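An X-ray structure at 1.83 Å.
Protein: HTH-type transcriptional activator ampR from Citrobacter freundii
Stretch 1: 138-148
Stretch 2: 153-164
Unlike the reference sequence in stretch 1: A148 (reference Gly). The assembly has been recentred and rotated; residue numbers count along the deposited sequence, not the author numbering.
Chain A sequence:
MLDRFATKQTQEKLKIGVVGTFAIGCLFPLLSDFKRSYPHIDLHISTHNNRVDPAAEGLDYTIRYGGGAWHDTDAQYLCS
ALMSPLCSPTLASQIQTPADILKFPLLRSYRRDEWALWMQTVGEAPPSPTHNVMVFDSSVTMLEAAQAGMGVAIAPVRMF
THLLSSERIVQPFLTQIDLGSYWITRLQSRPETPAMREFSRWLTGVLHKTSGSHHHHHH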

ATOM      1  N   SER A 138       0.894  -5.570  -0.871  1.00 10.09           N
ATOM      2  CA  SER A 138       1.793  -4.726  -0.079  1.00 10.33           C
ATOM      3  C   SER A 138       1.587  -4.989   1.406  1.00  8.74           C
ATOM      4  O   SER A 138       0.453  -5.054   1.862  1.00  8.63           O
ATOM      5  CB  SER A 138       1.505  -3.253  -0.372  1.00 11.35           C
ATOM      6  OG  SER A 138       2.096  -2.407   0.617  1.00 13.03           O
ATOM      7  N   SER A 139       2.669  -5.147   2.159  1.00  7.61           N
ATOM      8  CA  SER A 139       2.550  -5.359   3.603  1.00  8.75           C
ATOM      9  C   SER A 139       1.952  -4.151   4.292  1.00  8.77           C
ATOM     10  O   SER A 139       1.386  -4.276   5.383  1.00  7.68           O
ATOM     11  CB  SER A 139       3.926  -5.646   4.228  1.00 14.29           C
ATOM     12  OG  SER A 139       4.326  -6.972   3.947  1.00 20.67           O
ATOM     13  N   VAL A 140       2.126  -2.970   3.698  1.00  6.98           N
ATOM     14  CA  VAL A 140       1.572  -1.765   4.307  1.00  9.13           C
ATOM     15  C   VAL A 140       0.055  -1.932   4.384  1.00  8.05           C
ATOM     16  O   VAL A 140      -0.562  -1.727   5.430  1.00  8.05           O
ATOM     17  CB  VAL A 140       1.906  -0.503   3.495  1.00  8.10           C
ATOM     18  CG1 VAL A 140       1.202   0.701   4.083  1.00  8.92           C
ATOM     19  CG2 VAL A 140       3.424  -0.269   3.488  1.00  7.10           C
ATOM     20  N   THR A 141      -0.532  -2.320   3.259  1.00  7.04           N
ATOM     21  CA  THR A 141      -1.979  -2.559   3.194  1.00  6.79           C
ATOM     22  C   THR A 141      -2.374  -3.717   4.109  1.00  7.24           C
ATOM     23  O   THR A 141      -3.380  -3.651   4.825  1.00  7.48           O
ATOM     24  CB  THR A 141      -2.396  -2.873   1.745  1.00  7.33           C
ATOM     25  OG1 THR A 141      -2.008  -1.777   0.905  1.00  8.46           O
ATOM     26  CG2 THR A 141      -3.916  -3.092   1.641  1.00  5.55           C
HETATM   27  N   MSE A 142      -1.580  -4.780   4.102  1.00  7.21           N
HETATM   28  CA  MSE A 142      -1.870  -5.925   4.968  1.00  6.54           C
HETATM   29  C   MSE A 142      -1.963  -5.510   6.444  1.00  8.29           C
HETATM   30  O   MSE A 142      -2.843  -5.977   7.174  1.00  9.79           O
HETATM   31  CB  MSE A 142      -0.789  -7.000   4.816  1.00  6.90           C
HETATM   32  CG  MSE A 142      -1.041  -8.196   5.684  1.00  9.60           C
HETATM   33 SE   MSE A 142       0.534  -9.385   5.741  1.00 23.37          SE
HETATM   34  CE  MSE A 142       0.778  -9.720   3.825  1.00 15.24           C
ATOM     35  N   LEU A 143      -1.042  -4.656   6.887  1.00  9.40           N
ATOM     36  CA  LEU A 143      -1.003  -4.261   8.305  1.00  7.87           C
ATOM     37  C   LEU A 143      -2.121  -3.294   8.672  1.00  9.96           C
ATOM     38  O   LEU A 143      -2.517  -3.209   9.837  1.00 10.49           O
ATOM     39  CB  LEU A 143       0.365  -3.685   8.701  1.00  6.83           C
ATOM     40  CG  LEU A 143       1.343  -4.711   9.292  1.00  8.64           C
ATOM     41  CD1 LEU A 143       0.876  -5.198  10.656  1.00  6.90           C
ATOM     42  CD2 LEU A 143       1.557  -5.900   8.342  1.00  9.28           C
ATOM     43  N   GLU A 144      -2.632  -2.560   7.688  1.00  9.59           N
ATOM     44  CA  GLU A 144      -3.838  -1.777   7.918  1.00  9.94           C
ATOM     45  C   GLU A 144      -4.996  -2.713   8.208  1.00 11.79           C
ATOM     46  O   GLU A 144      -5.768  -2.490   9.144  1.00 10.52           O
ATOM     47  CB  GLU A 144      -4.162  -0.858   6.729  1.00 10.57           C
ATOM     48  CG  GLU A 144      -3.196   0.301   6.585  1.00 14.58           C
ATOM     49  CD  GLU A 144      -3.175   1.192   7.825  1.00 17.16           C
ATOM     50  OE1 GLU A 144      -2.100   1.313   8.459  1.00 21.16           O
ATOM     51  OE2 GLU A 144      -4.240   1.755   8.169  1.00 17.52           O
ATOM     52  N   ALA A 145      -5.118  -3.771   7.405  1.00  8.95           N
ATOM     53  CA  ALA A 145      -6.179  -4.757   7.621  1.00  9.61           C
ATOM     54  C   ALA A 145      -6.007  -5.451   8.972  1.00 10.89           C
ATOM     55  O   ALA A 145      -6.985  -5.687   9.680  1.00 12.23           O
ATOM     56  CB  ALA A 145      -6.194  -5.784   6.493  1.00  9.10           C
ATOM     57  N   ALA A 146      -4.763  -5.777   9.326  1.00  9.49           N
ATOM     58  CA  ALA A 146      -4.477  -6.391  10.625  1.00 10.66           C
ATOM     59  C   ALA A 146      -4.821  -5.470  11.801  1.00 12.32           C
ATOM     60  O   ALA A 146      -5.373  -5.924  12.810  1.00 14.13           O
ATOM     61  CB  ALA A 146      -3.014  -6.848  10.705  1.00 10.03           C
ATOM     62  N   GLN A 147      -4.506  -4.184  11.685  1.00 12.08           N
ATOM     63  CA  GLN A 147      -4.867  -3.248  12.754  1.00 14.00           C
ATOM     64  C   GLN A 147      -6.372  -3.216  12.958  1.00 13.33           C
ATOM     65  O   GLN A 147      -6.847  -3.017  14.080  1.00 19.05           O
ATOM     66  CB  GLN A 147      -4.380  -1.838  12.454  1.00 12.37           C
ATOM     67  CG  GLN A 147      -2.882  -1.655  12.531  1.00 15.53           C
ATOM     68  CD  GLN A 147      -2.488  -0.302  12.021  1.00 18.41           C
ATOM     69  OE1 GLN A 147      -2.712   0.712  12.684  1.00 18.38           O
ATOM     70  NE2 GLN A 147      -1.919  -0.267  10.826  1.00 14.09           N
ATOM     71  N   ALA A 148      -7.124  -3.418  11.878  1.00 14.56           N
ATOM     72  CA  ALA A 148      -8.588  -3.403  11.932  1.00 15.21           C
ATOM     73  C   ALA A 148      -9.157  -4.702  12.475  1.00 17.39           C
ATOM     74  O   ALA A 148     -10.375  -4.847  12.616  1.00 19.59           O
ATOM     75  CB  ALA A 148      -9.177  -3.116  10.544  1.00 18.07           C
ATOM     76  N   ALA A 153      -1.719 -11.164  10.433  1.00 10.55           N
ATOM     77  CA  ALA A 153      -0.805 -10.938   9.321  1.00 10.49           C
ATOM     78  C   ALA A 153       0.532 -11.626   9.577  1.00  9.45           C
ATOM     79  O   ALA A 153       0.842 -11.999  10.700  1.00  9.02           O
ATOM     80  CB  ALA A 153      -0.573  -9.451   9.149  1.00  8.97           C
ATOM     81  N   ILE A 154       1.312 -11.803   8.524  1.00 10.77           N
ATOM     82  CA  ILE A 154       2.705 -12.183   8.693  1.00 11.45           C
ATOM     83  C   ILE A 154       3.522 -11.302   7.762  1.00 10.51           C
ATOM     84  O   ILE A 154       3.257 -11.237   6.556  1.00 13.39           O
ATOM     85  CB  ILE A 154       2.934 -13.705   8.468  1.00  9.87           C
ATOM     86  CG1 ILE A 154       4.391 -14.084   8.793  1.00 12.05           C
ATOM     87  CG2 ILE A 154       2.528 -14.118   7.052  1.00 11.39           C
ATOM     88  CD1 ILE A 154       4.634 -15.595   8.849  1.00 12.46           C
ATOM     89  N   ALA A 155       4.501 -10.602   8.326  1.00 11.05           N
ATOM     90  CA  ALA A 155       5.205  -9.565   7.588  1.00 12.41           C
ATOM     91  C   ALA A 155       6.545  -9.237   8.235  1.00 11.02           C
ATOM     92  O   ALA A 155       6.814  -9.666   9.360  1.00 10.97           O
ATOM     93  CB  ALA A 155       4.330  -8.304   7.489  1.00  9.95           C
ATOM     94  N   PRO A 156       7.399  -8.481   7.525  1.00 10.93           N
ATOM     95  CA  PRO A 156       8.704  -8.127   8.099  1.00  9.58           C
ATOM     96  C   PRO A 156       8.559  -7.210   9.310  1.00  9.92           C
ATOM     97  O   PRO A 156       8.186  -6.045   9.177  1.00 10.16           O
ATOM     98  CB  PRO A 156       9.401  -7.389   6.957  1.00 11.71           C
ATOM     99  CG  PRO A 156       8.796  -7.971   5.718  1.00 10.44           C
ATOM    100  CD  PRO A 156       7.324  -8.147   6.091  1.00 12.27           C
ATOM    101  N   VAL A 157       8.874  -7.733  10.484  1.00  9.48           N
ATOM    102  CA  VAL A 157       8.554  -7.029  11.718  1.00 10.63           C
ATOM    103  C   VAL A 157       9.274  -5.682  11.827  1.00 11.79           C
ATOM    104  O   VAL A 157       8.704  -4.717  12.340  1.00 11.90           O
ATOM    105  CB  VAL A 157       8.859  -7.891  12.968  1.00 13.46           C
ATOM    106  CG1 VAL A 157       8.141  -9.229  12.878  1.00 14.69           C
ATOM    107  CG2 VAL A 157      10.336  -8.121  13.115  1.00 20.43           C
ATOM    108  N   ARG A 158      10.516  -5.623  11.362  1.00 10.34           N
ATOM    109  CA  ARG A 158      11.309  -4.400  11.484  1.00 11.22           C
ATOM    110  C   ARG A 158      10.782  -3.255  10.608  1.00 12.60           C
ATOM    111  O   ARG A 158      11.216  -2.106  10.755  1.00 12.44           O
ATOM    112  CB  ARG A 158      12.791  -4.662  11.184  1.00 12.48           C
HETATM  113  N   MSE A 159       9.875  -3.564   9.684  1.00  9.57           N
HETATM  114  CA  MSE A 159       9.281  -2.515   8.852  1.00 10.69           C
HETATM  115  C   MSE A 159       8.054  -1.901   9.517  1.00 11.61           C
HETATM  116  O   MSE A 159       7.464  -0.951   8.983  1.00  9.64           O
HETATM  117  CB  MSE A 159       8.925  -3.053   7.461  1.00 11.33           C
HETATM  118  CG  MSE A 159      10.131  -3.496   6.651  1.00  9.52           C
HETATM  119 SE   MSE A 159      11.280  -1.944   6.219  1.00 21.82          SE
HETATM  120  CE  MSE A 159      13.007  -2.650   6.850  1.00 14.26           C
ATOM    121  N   PHE A 160       7.671  -2.433  10.682  1.00 10.70           N
ATOM    122  CA  PHE A 160       6.456  -1.978  11.354  1.00  9.10           C
ATOM    123  C   PHE A 160       6.689  -1.569  12.804  1.00 10.42           C
ATOM    124  O   PHE A 160       5.788  -1.599  13.628  1.00  9.61           O
ATOM    125  CB  PHE A 160       5.324  -3.005  11.179  1.00  9.16           C
ATOM    126  CG  PHE A 160       4.914  -3.155   9.743  1.00  8.33           C
ATOM    127  CD1 PHE A 160       4.136  -2.177   9.136  1.00  9.38           C
ATOM    128  CD2 PHE A 160       5.375  -4.216   8.978  1.00 10.18           C
ATOM    129  CE1 PHE A 160       3.793  -2.268   7.791  1.00 10.94           C
ATOM    130  CE2 PHE A 160       5.026  -4.321   7.627  1.00 10.33           C
ATOM    131  CZ  PHE A 160       4.239  -3.350   7.038  1.00  9.95           C
ATOM    132  N   THR A 161       7.910  -1.127  13.088  1.00 10.94           N
ATOM    133  CA  THR A 161       8.246  -0.701  14.439  1.00 11.92           C
ATOM    134  C   THR A 161       7.352   0.452  14.882  1.00 11.93           C
ATOM    135  O   THR A 161       7.027   0.559  16.061  1.00 13.50           O
ATOM    136  CB  THR A 161       9.739  -0.292  14.563  1.00 15.59           C
ATOM    137  OG1 THR A 161       9.964   0.913  13.827  1.00 26.25           O
ATOM    138  CG2 THR A 161      10.630  -1.370  14.013  1.00 18.17           C
ATOM    139  N   HIS A 162       6.936   1.303  13.944  1.00 13.84           N
ATOM    140  CA  HIS A 162       6.037   2.407  14.291  1.00 14.56           C
ATOM    141  C   HIS A 162       4.696   1.902  14.856  1.00 14.79           C
ATOM    142  O   HIS A 162       4.158   2.481  15.801  1.00 13.79           O
ATOM    143  CB  HIS A 162       5.823   3.368  13.108  1.00 16.26           C
ATOM    144  CG  HIS A 162       5.278   2.713  11.873  1.00 15.55           C
ATOM    145  ND1 HIS A 162       6.053   1.932  11.040  1.00 15.84           N
ATOM    146  CD2 HIS A 162       4.040   2.738  11.322  1.00 16.61           C
ATOM    147  CE1 HIS A 162       5.311   1.493  10.036  1.00 16.09           C
ATOM    148  NE2 HIS A 162       4.085   1.965  10.186  1.00 15.42           N
ATOM    149  N   LEU A 163       4.184   0.807  14.299  1.00 12.65           N
ATOM    150  CA  LEU A 163       2.943   0.203  14.791  1.00 10.58           C
ATOM    151  C   LEU A 163       3.145  -0.546  16.106  1.00 13.18           C
ATOM    152  O   LEU A 163       2.264  -0.548  16.957  1.00 12.64           O
ATOM    153  CB  LEU A 163       2.339  -0.751  13.754  1.00 10.75           C
ATOM    154  CG  LEU A 163       2.008  -0.156  12.382  1.00 12.81           C
ATOM    155  CD1 LEU A 163       1.416  -1.226  11.451  1.00 10.72           C
ATOM    156  CD2 LEU A 163       1.057   1.031  12.527  1.00 14.60           C
ATOM    157  N   LEU A 164       4.299  -1.183  16.271  1.00 11.06           N
ATOM    158  CA  LEU A 164       4.571  -1.904  17.513  1.00 10.52           C
ATOM    159  C   LEU A 164       4.743  -0.906  18.662  1.00 11.76           C
ATOM    160  O   LEU A 164       4.182  -1.092  19.734  1.00 13.19           O
ATOM    161  CB  LEU A 164       5.816  -2.789  17.372  1.00 11.26           C
ATOM    162  CG  LEU A 164       5.612  -3.983  16.430  1.00 14.12           C
ATOM    163  CD1 LEU A 164       6.937  -4.555  15.953  1.00 19.32           C
ATOM    164  CD2 LEU A 164       4.746  -5.058  17.111  1.00 12.92           C
TER

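The most striking feature of this contact is a leucine set almost squarely on an aromatic face: L143 CG lies 3.7 Å from the centroid of the F160 ring, only 8° off the ring normal. Leucine suits this position because its CG is a methine whose hydrogen points at the ring, resting against the electron-rich pi cloud in a CH-pi interaction, and F160 offers a broad flat face to receive it. The same ring reaches the start of the helix, where F160 CZ comes within 3.4 Å of S139 O; that carbonyl is already engaged, accepting from L143 N.

No hydrogen bond joins the two stretches, so the contact rests on packing. Helix 139-147 crosses strand 153-156 at 139°, nearer antiparallel than parallel, with axes 8.7 Å apart at their closest. Small alanines suit the approach: A146 CB meets A153 CB at 3.9 Å, and the short side chain of A155 lets L143 CD2 lie 3.8 Å from A155 CB. Selenomethionine M142, long and polarizable, extends its SE to 3.6 Å from A153 CB and 3.4 Å from I154 O.

Branched, apolar L163 fills the space beside L143, its CD1 3.8 Å from L143 CB and 3.5 Å from Q147 NE2. The amide is not left without partners: Q147 NE2 donates to L143 O at 3.2 Å, one helical turn back, and weakly to E144 OE1 at 2.9 Å.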